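Side-chain contacts in Cd1 (Flavonifractor plautii, PDB 7D39), which probably acts as an FMN-dependent ene-reductase that reduces flavones and flavonols at the start of their breakdown by gut bacteria: residues A[240-243]-A[248-251]; A[150-155]-A[221-226]; A[24-27]-A[32-35]; A[82-87]-A[195-200]. All coordinates share one frame; numbering follows the deposited sequence.

How the interactions relate
From the N terminus, interaction 3 comes first, closing the short turn between helix 14-28 and strand 32-37. Interaction 4 opens at 82-87 and closes at 195-200; interaction 2 opens within that loop, at 150-155, and closes beyond it, at 221-226, so the two cross. Interaction 1 follows both as a local hairpin. Interactions 3 and 4 pack helices on the parallel sheet of the flavin-binding domain and touch where A26 CA lies 3.8 Å from A198 CB. Interaction 2 ties that domain to the small antiparallel sheet, whose far edge holds interaction 1; interactions 1 and 2 touch where F224 CE1 lies 3.6 Å from F251 CD1.

Interaction 1: A[240-243]-A[248-251]; sequences GEIH and KYSF
Y249 meets H243 first, its CA giving a CA-H...O contact to H243 O at 3.2 Å. Its ring brings CD1 loosely against I242 CG2, 4.3 Å away. S250 and H243 then form an antiparallel hydrogen-bonded pair: H243 N reaches S250 O at 3.0 Å, and S250 N returns to H243 O at 3.1 Å. On the same face of the sheet, S250 OG lies in plane at the edge of the H243 imidazole, 3.8 Å from CD2, while NE2 of that ring bonds to T252 OG1. F251 is the non-hydrogen-bonded partner of I242, with both side chains on the other face and crossing at about a right angle. With CG anti to the backbone N (chi1 -179°), the ring extends toward G240: CD1 touches I242 CD1 at 3.7 Å, and CZ comes to 3.9 Å from G240 N. A serine here would probably open a gap beside I242 CD1 and G240. The hairpin formed by strands 239-245 and 248-252 ends the four-stranded antiparallel sheet, where F251 packs on F224 and A231 and against the loop residues V215 and P217.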
# COMPACT_ATOMS: atom_id res chain seq x y z
N GLY A 240 12.88 16.92 3.47
CA GLY A 240 14.22 17.11 3.98
C GLY A 240 15.24 17.39 2.91
O GLY A 240 15.02 18.22 2.03
N GLU A 241 16.36 16.67 2.95
CA GLU A 241 17.47 16.99 2.08
C GLU A 241 18.17 15.71 1.65
O GLU A 241 18.42 14.82 2.47
CB GLU A 241 18.46 17.92 2.79
CG GLU A 241 19.70 18.23 2.00
CD GLU A 241 20.38 19.51 2.49
OE1 GLU A 241 20.37 19.77 3.72
OE2 GLU A 241 20.90 20.26 1.64
N ILE A 242 18.51 15.64 0.37
CA ILE A 242 19.25 14.52 -0.22
C ILE A 242 20.71 14.93 -0.35
O ILE A 242 21.01 16.00 -0.89
CB ILE A 242 18.65 14.15 -1.59
CG1 ILE A 242 17.36 13.33 -1.43
CG2 ILE A 242 19.67 13.44 -2.47
CD1 ILE A 242 17.57 11.97 -0.80
N HIS A 243 21.62 14.09 0.12
CA HIS A 243 23.05 14.34 -0.01
C HIS A 243 23.70 13.28 -0.88
O HIS A 243 23.40 12.09 -0.76
CB HIS A 243 23.76 14.35 1.35
CG HIS A 243 23.01 15.10 2.41
ND1 HIS A 243 22.94 16.47 2.45
CD2 HIS A 243 22.30 14.65 3.47
CE1 HIS A 243 22.22 16.84 3.49
NE2 HIS A 243 21.82 15.76 4.13
N LYS A 248 27.19 7.83 -2.95
CA LYS A 248 26.26 7.26 -1.97
C LYS A 248 25.27 8.32 -1.53
O LYS A 248 25.66 9.41 -1.10
CB LYS A 248 27.01 6.69 -0.76
CG LYS A 248 27.60 5.30 -0.96
CD LYS A 248 28.16 4.73 0.35
CE LYS A 248 28.65 3.29 0.19
NZ LYS A 248 27.94 2.32 1.08
N TYR A 249 23.98 8.01 -1.62
CA TYR A 249 22.92 8.95 -1.29
C TYR A 249 22.41 8.71 0.12
O TYR A 249 22.34 7.57 0.60
CB TYR A 249 21.77 8.85 -2.30
CG TYR A 249 22.18 9.15 -3.73
CD1 TYR A 249 22.28 10.46 -4.17
CD2 TYR A 249 22.46 8.14 -4.63
CE1 TYR A 249 22.64 10.76 -5.46
CE2 TYR A 249 22.82 8.43 -5.93
CZ TYR A 249 22.91 9.75 -6.34
OH TYR A 249 23.28 10.07 -7.62
N SER A 250 22.05 9.79 0.79
CA SER A 250 21.50 9.74 2.14
C SER A 250 20.43 10.81 2.27
O SER A 250 20.39 11.78 1.51
CB SER A 250 22.60 9.97 3.18
OG SER A 250 23.37 11.10 2.83
N PHE A 251 19.56 10.65 3.27
CA PHE A 251 18.39 11.52 3.40
C PHE A 251 18.25 11.98 4.84
O PHE A 251 18.11 11.16 5.75
CB PHE A 251 17.12 10.79 2.93
CG PHE A 251 15.87 11.61 3.01
CD1 PHE A 251 15.72 12.76 2.26
CD2 PHE A 251 14.82 11.21 3.83
CE1 PHE A 251 14.56 13.51 2.33
CE2 PHE A 251 13.65 11.96 3.90
CZ PHE A 251 13.53 13.11 3.15

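Interaction 2: A[150-155]-A[221-226]; sequences VTRTQC and SRNFHL
N223 reaches across to T151 with its side-chain amide, ND2 donating to T151 O at 3.0 Å with an N-H...O angle of 165°. The acceptor lies almost in the amide plane of N223, whereas the donor is tilted moderately from the plane of the T151 carbonyl. N223 CG is anti to its own carbonyl carbon (chi1 -69°), which extends the amide toward helix 153-162. At the other end of the amide, OD1 lies 2.9 Å from a water placed to donate to it, though other acceptors compete for its protons; this water accepts from C155 N, also at 2.9 Å. OD1 further rests 4.0 Å from C155 CB, and the CG of R152 stands beside ND2. In the second shell, the backbone beneath N223 is held by an ST turn, with S221 OG accepting from N223 N at 3.0 Å, and by pairing of N223 with C234. On the other side, R152 occupies the N-cap of the helix, T153 OG1 bonds to S143 OG, and V150 touches the FMN. An aspartate in place of N223 would probably cost T151 O the ND2 donor and set a carboxylate oxygen near it. The amide thus offers a donor to a loop carbonyl just ahead of the helix and an acceptor to the water, through which it probably serves a backbone N-H of the first helical turn. The T151 carbonyl requires the NH2 on its side, and the water is consistent with that orientation; together they join the antiparallel-sheet region to a loop that borders the flavin.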
# COMPACT_ATOMS: atom_id res chain seq x y z
N VAL A 150 11.83 -1.10 -13.37
CA VAL A 150 11.28 -1.56 -12.09
C VAL A 150 11.41 -0.53 -10.96
O VAL A 150 11.39 -0.88 -9.78
CB VAL A 150 11.96 -2.88 -11.69
CG1 VAL A 150 11.84 -3.92 -12.82
CG2 VAL A 150 13.42 -2.62 -11.38
N THR A 151 11.51 0.75 -11.30
CA THR A 151 11.95 1.76 -10.34
C THR A 151 10.82 2.35 -9.49
O THR A 151 11.11 3.19 -8.63
CB THR A 151 12.67 2.90 -11.05
OG1 THR A 151 11.86 3.36 -12.14
CG2 THR A 151 13.99 2.42 -11.58
N ARG A 152 9.57 1.96 -9.69
CA ARG A 152 8.47 2.54 -8.94
C ARG A 152 7.62 1.53 -8.19
O ARG A 152 6.74 1.93 -7.42
CB ARG A 152 7.58 3.36 -9.88
CG ARG A 152 8.35 4.37 -10.72
CD ARG A 152 7.41 5.24 -11.54
NE ARG A 152 6.79 6.27 -10.72
CZ ARG A 152 5.63 6.85 -10.98
NH1 ARG A 152 4.93 6.50 -12.05
NH2 ARG A 152 5.16 7.80 -10.16
N THR A 153 7.87 0.23 -8.37
CA THR A 153 6.91 -0.75 -7.89
C THR A 153 6.98 -0.92 -6.38
O THR A 153 5.95 -1.10 -5.73
CB THR A 153 7.11 -2.10 -8.62
OG1 THR A 153 6.06 -3.00 -8.26
CG2 THR A 153 8.49 -2.72 -8.29
N GLN A 154 8.18 -0.82 -5.80
CA GLN A 154 8.31 -0.96 -4.36
C GLN A 154 7.65 0.19 -3.61
O GLN A 154 7.14 -0.00 -2.50
CB GLN A 154 9.79 -1.04 -3.98
CG GLN A 154 10.45 -2.32 -4.36
CD GLN A 154 11.95 -2.26 -4.20
OE1 GLN A 154 12.63 -1.45 -4.83
NE2 GLN A 154 12.48 -3.12 -3.33
N CYS A 155 7.68 1.39 -4.18
CA CYS A 155 6.95 2.50 -3.59
C CYS A 155 5.45 2.30 -3.74
O CYS A 155 4.69 2.53 -2.79
CB CYS A 155 7.43 3.81 -4.21
SG CYS A 155 6.73 5.32 -3.49
N SER A 221 12.40 3.80 1.58
CA SER A 221 12.20 4.15 0.21
C SER A 221 13.46 4.61 -0.48
O SER A 221 14.32 5.16 0.12
CB SER A 221 11.16 5.24 0.16
OG SER A 221 10.94 5.66 -1.12
N ARG A 222 13.52 4.40 -1.78
CA ARG A 222 14.49 5.02 -2.63
C ARG A 222 13.94 6.02 -3.64
O ARG A 222 14.64 6.48 -4.49
CB ARG A 222 15.32 3.94 -3.33
CG ARG A 222 16.01 2.98 -2.40
CD ARG A 222 16.99 2.10 -3.12
NE ARG A 222 17.70 1.24 -2.21
CZ ARG A 222 18.92 1.49 -1.76
NH1 ARG A 222 19.56 2.55 -2.14
NH2 ARG A 222 19.49 0.67 -0.94
N ASN A 223 12.67 6.36 -3.51
CA ASN A 223 11.99 7.26 -4.42
C ASN A 223 11.76 8.64 -3.79
O ASN A 223 11.26 8.77 -2.71
CB ASN A 223 10.64 6.67 -4.88
CG ASN A 223 10.80 5.47 -5.78
OD1 ASN A 223 11.23 4.46 -5.37
ND2 ASN A 223 10.46 5.64 -7.03
N PHE A 224 12.12 9.67 -4.52
CA PHE A 224 12.15 11.02 -4.01
C PHE A 224 11.66 11.96 -5.08
O PHE A 224 11.94 11.78 -6.21
CB PHE A 224 13.56 11.42 -3.52
CG PHE A 224 13.97 10.72 -2.30
CD1 PHE A 224 13.56 11.15 -1.08
CD2 PHE A 224 14.69 9.57 -2.37
CE1 PHE A 224 13.91 10.49 0.07
CE2 PHE A 224 15.02 8.88 -1.24
CZ PHE A 224 14.65 9.36 -0.01
N HIS A 225 10.87 12.93 -4.67
CA HIS A 225 10.52 14.06 -5.49
C HIS A 225 11.44 15.26 -5.13
O HIS A 225 11.57 15.64 -4.00
CB HIS A 225 9.04 14.38 -5.30
CG HIS A 225 8.50 15.43 -6.21
ND1 HIS A 225 8.49 16.75 -5.87
CD2 HIS A 225 7.91 15.35 -7.41
CE1 HIS A 225 7.94 17.45 -6.83
NE2 HIS A 225 7.60 16.62 -7.79
N LEU A 226 12.08 15.82 -6.12
CA LEU A 226 13.15 16.78 -5.87
C LEU A 226 12.83 18.17 -6.33
O LEU A 226 12.62 18.40 -7.47
CB LEU A 226 14.46 16.34 -6.51
CG LEU A 226 15.11 15.08 -6.02
CD1 LEU A 226 16.32 14.72 -6.82
CD2 LEU A 226 15.39 15.08 -4.56
O HOH W 1 9.94 1.97 -5.96

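Interaction 3: A[24-27]-A[32-35]; sequences MGAK and EVEF
Within the beta-alpha-beta unit of strand 2-7, helix 14-28 and strand 32-37, V33 points from the second strand toward the last turn of the helix and meets A26 and K27. One methyl does the touching. V33 CG1 lies 4.2 Å from A26 CB, an apolar contact at ordinary van der Waals range, and stands equally far from K27 N. The same methyl comes to 4.4 Å from K27 CB, so it sits against the base of the lysine side chain. With chi1 at -69°, CG1 is anti to the V33 carbonyl carbon, an orientation that presents it to both helix residues. No hydrogen bond crosses between 24-27 and 32-35; between these two segments the contact is van der Waals packing. L23, one turn earlier, also packs on V33, and F35 continues the same helix-facing row by touching D16, C19 and L23. The alternate residue E34 instead makes a salt bridge to K76, while its backbone pairs with I3 and G5 of strand 2-7. Small and branched apolar side chains thus seat the helix on an outermost strand of the five-stranded parallel sheet, whose 2-1-3-4-5 order is that of the flavodoxin-like fold.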
# COMPACT_ATOMS: atom_id res chain seq x y z
N MSE A 24 4.51 -21.89 0.84
CA MSE A 24 5.15 -23.11 1.30
C MSE A 24 6.13 -22.86 2.45
O MSE A 24 6.11 -23.55 3.46
CB MSE A 24 5.87 -23.80 0.15
CG MSE A 24 4.93 -24.59 -0.73
SE MSE A 24 5.74 -25.10 -2.44
CE MSE A 24 4.38 -26.37 -3.01
N GLY A 25 6.99 -21.86 2.28
CA GLY A 25 7.87 -21.47 3.37
C GLY A 25 7.10 -21.08 4.62
O GLY A 25 7.49 -21.42 5.73
N ALA A 26 5.98 -20.38 4.44
CA ALA A 26 5.14 -20.04 5.58
C ALA A 26 4.59 -21.29 6.25
O ALA A 26 4.54 -21.38 7.48
CB ALA A 26 4.00 -19.12 5.15
N LYS A 27 4.16 -22.28 5.46
CA LYS A 27 3.65 -23.49 6.09
C LYS A 27 4.78 -24.23 6.81
O LYS A 27 4.58 -24.76 7.91
CB LYS A 27 2.98 -24.42 5.07
CG LYS A 27 2.36 -25.66 5.75
CD LYS A 27 1.52 -26.49 4.81
CE LYS A 27 0.28 -27.02 5.51
NZ LYS A 27 0.60 -27.83 6.71
N GLU A 32 -1.07 -21.84 8.78
CA GLU A 32 -2.14 -22.19 7.86
C GLU A 32 -2.10 -21.21 6.69
O GLU A 32 -1.85 -20.02 6.88
CB GLU A 32 -3.49 -22.14 8.58
CG GLU A 32 -4.72 -22.42 7.72
CD GLU A 32 -6.02 -22.15 8.48
OE1 GLU A 32 -5.98 -22.06 9.73
OE2 GLU A 32 -7.08 -22.02 7.82
N VAL A 33 -2.29 -21.70 5.48
CA VAL A 33 -2.10 -20.86 4.31
C VAL A 33 -3.36 -20.87 3.45
O VAL A 33 -4.14 -21.83 3.45
CB VAL A 33 -0.88 -21.29 3.46
CG1 VAL A 33 0.39 -20.99 4.20
CG2 VAL A 33 -0.98 -22.77 3.09
N GLU A 34 -3.54 -19.78 2.72
CA GLU A 34 -4.62 -19.62 1.78
C GLU A 34 -4.11 -18.78 0.62
O GLU A 34 -3.25 -17.91 0.79
CB GLU A 34 -5.83 -18.96 2.45
CG GLU A 34 -7.04 -18.76 1.55
CD GLU A 34 -8.25 -18.19 2.30
OE1 GLU A 34 -8.09 -17.79 3.48
OE2 GLU A 34 -9.35 -18.15 1.70
N PHE A 35 -4.65 -19.04 -0.57
CA PHE A 35 -4.19 -18.39 -1.79
C PHE A 35 -5.37 -17.76 -2.50
O PHE A 35 -6.42 -18.40 -2.63
CB PHE A 35 -3.48 -19.40 -2.69
CG PHE A 35 -3.06 -18.86 -4.02
CD1 PHE A 35 -2.17 -17.80 -4.11
CD2 PHE A 35 -3.54 -19.43 -5.18
CE1 PHE A 35 -1.79 -17.31 -5.35
CE2 PHE A 35 -3.15 -18.96 -6.41
CZ PHE A 35 -2.28 -17.90 -6.50

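Interaction 4: A[82-87]-A[195-200]; sequences GIVFST and RNIAEA
I197 carries helix 184-202 onto strand 82-88, the middle strand of the flavodoxin-like parallel sheet, meeting G82, I83 and V84. The short segments run nearly antiparallel, at 161°, with their axes 8.2 Å apart. From the helix, I197 CB points toward the strand and lies 3.9 Å from V84 CG2. There the side chain divides. CG1, anti to the backbone N (chi1 -165°), passes over the strand backbone, 3.8 Å from I83 O and close to I83 N. CD1 at its tip stays by the backbone of the same residue, again 3.8 Å from I83 O, so this branch rests on main chain rather than on the side chain of I83, whose CB is directed away from the helix. The lack of a side chain at G82 matters to this fit, since a CB there would stand only 3.2 Å from I197 CG1. Around the pair, I3, V138 and I169 from three other strands of the sheet also touch I197, placing it in a buried layer between sheet and helix. The remaining branch, CG2, turns to V84, whose side chain slides past that of I197 in the opposite direction; the two CG2 methyls meet at 3.4 Å, tighter than usual carbon packing.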
# COMPACT_ATOMS: atom_id res chain seq x y z
N GLY A 82 -1.02 -12.37 8.53
CA GLY A 82 0.05 -11.87 7.68
C GLY A 82 -0.31 -12.15 6.24
O GLY A 82 -1.09 -13.07 5.94
N ILE A 83 0.24 -11.33 5.34
CA ILE A 83 -0.12 -11.34 3.93
C ILE A 83 1.13 -11.24 3.08
O ILE A 83 2.03 -10.44 3.36
CB ILE A 83 -1.06 -10.17 3.57
CG1 ILE A 83 -2.33 -10.19 4.40
CG2 ILE A 83 -1.40 -10.18 2.10
CD1 ILE A 83 -3.24 -9.04 4.08
N VAL A 84 1.16 -12.04 2.01
CA VAL A 84 2.19 -12.00 0.99
C VAL A 84 1.50 -11.69 -0.33
O VAL A 84 0.59 -12.42 -0.75
CB VAL A 84 2.97 -13.33 0.92
CG1 VAL A 84 4.15 -13.21 -0.01
CG2 VAL A 84 3.45 -13.69 2.27
N PHE A 85 1.89 -10.62 -0.97
CA PHE A 85 1.28 -10.10 -2.15
C PHE A 85 2.29 -10.04 -3.27
O PHE A 85 3.23 -9.30 -3.19
CB PHE A 85 0.75 -8.71 -1.84
CG PHE A 85 -0.34 -8.25 -2.73
CD1 PHE A 85 -1.40 -7.55 -2.22
CD2 PHE A 85 -0.31 -8.49 -4.06
CE1 PHE A 85 -2.39 -7.12 -3.02
CE2 PHE A 85 -1.30 -8.05 -4.87
CZ PHE A 85 -2.34 -7.37 -4.36
N SER A 86 2.09 -10.82 -4.30
CA SER A 86 2.92 -10.80 -5.47
C SER A 86 2.29 -10.10 -6.66
O SER A 86 1.26 -10.47 -7.08
CB SER A 86 3.35 -12.21 -5.83
OG SER A 86 4.37 -12.25 -6.75
N THR A 87 2.93 -9.08 -7.19
CA THR A 87 2.34 -8.30 -8.27
C THR A 87 3.27 -8.24 -9.46
O THR A 87 4.48 -8.09 -9.30
CB THR A 87 2.02 -6.86 -7.82
OG1 THR A 87 1.42 -6.14 -8.90
CG2 THR A 87 3.29 -6.15 -7.41
N ARG A 195 8.93 -17.64 4.87
CA ARG A 195 9.36 -17.88 6.25
C ARG A 195 9.28 -16.60 7.07
O ARG A 195 8.78 -16.60 8.20
CB ARG A 195 10.79 -18.45 6.29
CG ARG A 195 10.95 -19.93 5.91
CD ARG A 195 12.43 -20.27 5.77
NE ARG A 195 12.70 -21.70 5.71
CZ ARG A 195 13.81 -22.24 5.20
NH1 ARG A 195 14.75 -21.46 4.68
NH2 ARG A 195 13.97 -23.57 5.19
N ASN A 196 9.75 -15.49 6.51
CA ASN A 196 9.73 -14.21 7.21
C ASN A 196 8.32 -13.79 7.59
O ASN A 196 8.04 -13.52 8.77
CB ASN A 196 10.42 -13.15 6.36
CG ASN A 196 11.89 -13.40 6.22
OD1 ASN A 196 12.40 -14.35 6.80
ND2 ASN A 196 12.58 -12.57 5.46
N ILE A 197 7.40 -13.72 6.62
CA ILE A 197 6.06 -13.27 6.97
C ILE A 197 5.46 -14.16 8.05
O ILE A 197 4.74 -13.68 8.94
CB ILE A 197 5.16 -13.19 5.72
CG1 ILE A 197 3.90 -12.38 6.00
CG2 ILE A 197 4.75 -14.56 5.26
CD1 ILE A 197 4.16 -10.95 6.44
N ALA A 198 5.78 -15.45 8.03
CA ALA A 198 5.23 -16.38 9.01
C ALA A 198 5.79 -16.10 10.40
O ALA A 198 5.04 -16.04 11.38
CB ALA A 198 5.52 -17.82 8.59
N GLU A 199 7.11 -15.95 10.52
CA GLU A 199 7.68 -15.63 11.83
C GLU A 199 7.12 -14.32 12.35
O GLU A 199 6.71 -14.23 13.51
CB GLU A 199 9.21 -15.55 11.75
CG GLU A 199 9.90 -16.77 11.20
CD GLU A 199 9.86 -17.93 12.16
OE1 GLU A 199 8.78 -18.19 12.73
OE2 GLU A 199 10.91 -18.57 12.36
N ALA A 200 7.07 -13.30 11.49
CA ALA A 200 6.58 -11.98 11.90
C ALA A 200 5.19 -12.07 12.48
O ALA A 200 4.89 -11.43 13.49
CB ALA A 200 6.59 -11.03 10.70